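Local coordinates for ribokinase (Thermotoga maritima, PDB 1VM7) that phosphorylates D-ribose at O-5 with ATP and a divalent cation, most likely magnesium, to give D-ribose 5-phosphate, and works as a homodimer, at the interface of chains A and B. Numbering follows the deposited sequence. Chains: chain A/B, ribokinase.

The interface of chains A and B. Residues chain A 29, 31, 35, 39-41, 43, 109; chain B 118-120.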
# COMPACT_ATOMS: atom_id res chain seq x y z
N LEU A 29 5.71 -3.19 3.65
CA LEU A 29 4.90 -3.75 4.72
C LEU A 29 5.65 -4.97 5.29
O LEU A 29 5.79 -5.99 4.64
CB LEU A 29 3.52 -4.14 4.21
CG LEU A 29 2.82 -2.96 3.54
CD1 LEU A 29 1.79 -3.45 2.57
CD2 LEU A 29 2.25 -2.04 4.61
N VAL A 31 5.89 -8.05 7.58
CA VAL A 31 4.97 -9.07 8.12
C VAL A 31 5.74 -10.26 8.66
O VAL A 31 6.91 -10.47 8.33
CB VAL A 31 3.93 -9.57 7.08
CG1 VAL A 31 2.97 -8.48 6.72
CG2 VAL A 31 4.60 -10.13 5.82
N THR A 35 1.39 -13.25 3.62
CA THR A 35 -0.04 -13.38 3.79
C THR A 35 -0.61 -14.40 2.79
O THR A 35 -0.35 -14.34 1.59
CB THR A 35 -0.77 -12.03 3.68
OG1 THR A 35 -0.05 -11.03 4.41
CG2 THR A 35 -2.22 -12.12 4.23
N GLU A 39 -6.34 -14.78 4.08
CA GLU A 39 -5.82 -14.39 5.37
C GLU A 39 -5.84 -12.87 5.51
O GLU A 39 -5.57 -12.16 4.56
CB GLU A 39 -4.40 -14.90 5.57
CG GLU A 39 -3.80 -14.51 6.93
CD GLU A 39 -2.36 -14.94 7.11
OE1 GLU A 39 -1.73 -15.48 6.14
OE2 GLU A 39 -1.86 -14.70 8.24
N THR A 40 -6.17 -12.40 6.72
CA THR A 40 -5.98 -11.02 7.12
C THR A 40 -4.81 -11.03 8.10
O THR A 40 -4.84 -11.73 9.10
CB THR A 40 -7.25 -10.43 7.81
OG1 THR A 40 -8.34 -10.40 6.89
CG2 THR A 40 -7.02 -8.98 8.32
N GLN A 41 -3.78 -10.27 7.81
CA GLN A 41 -2.60 -10.24 8.68
C GLN A 41 -2.25 -8.80 9.01
O GLN A 41 -2.27 -7.95 8.13
CB GLN A 41 -1.40 -10.89 7.97
CG GLN A 41 -0.17 -11.01 8.89
CD GLN A 41 1.03 -11.71 8.27
OE1 GLN A 41 1.95 -12.12 8.99
NE2 GLN A 41 1.03 -11.82 6.95
N ALA A 43 0.26 -5.78 9.63
CA ALA A 43 1.65 -5.38 9.33
C ALA A 43 2.37 -5.07 10.63
O ALA A 43 1.85 -4.37 11.51
CB ALA A 43 1.72 -4.15 8.40
N GLU A 109 5.71 -6.50 0.24
CA GLU A 109 5.47 -7.31 1.45
C GLU A 109 6.73 -8.07 1.74
O GLU A 109 7.17 -8.81 0.90
CB GLU A 109 4.28 -8.24 1.23
CG GLU A 109 3.94 -9.15 2.41
CD GLU A 109 2.66 -9.99 2.19
OE1 GLU A 109 2.00 -9.89 1.13
OE2 GLU A 109 2.31 -10.74 3.12
N ILE B 118 -5.52 -9.76 2.90
CA ILE B 118 -5.48 -8.44 3.50
C ILE B 118 -4.33 -8.28 4.49
O ILE B 118 -4.17 -9.08 5.42
CB ILE B 118 -6.82 -8.12 4.25
CG1 ILE B 118 -8.03 -8.28 3.32
CG2 ILE B 118 -6.76 -6.73 4.88
CD1 ILE B 118 -9.38 -7.85 3.93
N ILE B 119 -3.55 -7.22 4.28
CA ILE B 119 -2.60 -6.75 5.26
C ILE B 119 -3.21 -5.52 5.88
O ILE B 119 -3.62 -4.57 5.17
CB ILE B 119 -1.22 -6.38 4.67
CG1 ILE B 119 -0.57 -7.57 4.02
CG2 ILE B 119 -0.28 -5.84 5.79
CD1 ILE B 119 0.66 -7.24 3.28
N ILE B 120 -3.25 -5.51 7.20
CA ILE B 120 -3.81 -4.39 7.94
C ILE B 120 -2.72 -3.64 8.65
O ILE B 120 -1.93 -4.21 9.35
CB ILE B 120 -4.86 -4.83 8.95
CG1 ILE B 120 -6.14 -5.13 8.19
CG2 ILE B 120 -5.15 -3.69 9.95
CD1 ILE B 120 -7.16 -5.76 9.00
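B:Ile119 meets A:Glu109 because its CG1 stands anti to the carbonyl carbon (chi1 -61°) and its chain then runs extended, carrying CD1 to 3.6 Å from the carboxylate carbon CD of A:Glu109. A:Glu109 is itself stretched out, with CG anti to the backbone N, and the methyl caps the flat face of its carboxylate, almost straight over CD. The two branches of B:Ile119 part company: CG1 passes 3.5 Å from the hydroxyl OG1 of A:Thr35, while CG2 lies 3.7 Å from CB of A:Ala43. CD1 of A:Leu29 stands 4.0 Å from CD1 of B:Ile119.

The polar atoms beside this isoleucine are tied together within chain A. OE2 of A:Glu109 accepts from N and OG1 of A:Thr35 on opposite faces of the carboxylate: N on the syn side, tilted 26° out of the plane, and the hydroxyl from the face that the methyl caps. Two grips on one oxygen should restrict rotation of the carboxylate. The amide NE2 of A:Gln41, at the end of an extended chain, donates to the same OG1 at 2.9 Å, nearly in its own amide plane though bent at the hydrogen.

Backbone pairing sets the register. N of A:Gln41 donates to O of B:Ile118 at 2.7 Å (163° at H), and O of A:Gln41 accepts from N of B:Ile120; B:Ile118 N to A:Glu39 O and A:Ala43 N to B:Ile120 O extend the parallel ladder. Alongside, OG1 of A:Thr40 lies 3.8 Å from CB of B:Ile118, while its CG2 presses tightly on CD1 of B:Ile120 (3.3 Å). Strand 40-42 thus joins the partner's strand 116-121, probably within the PfkB-family beta-clasp, and contributes to the homodimer interface.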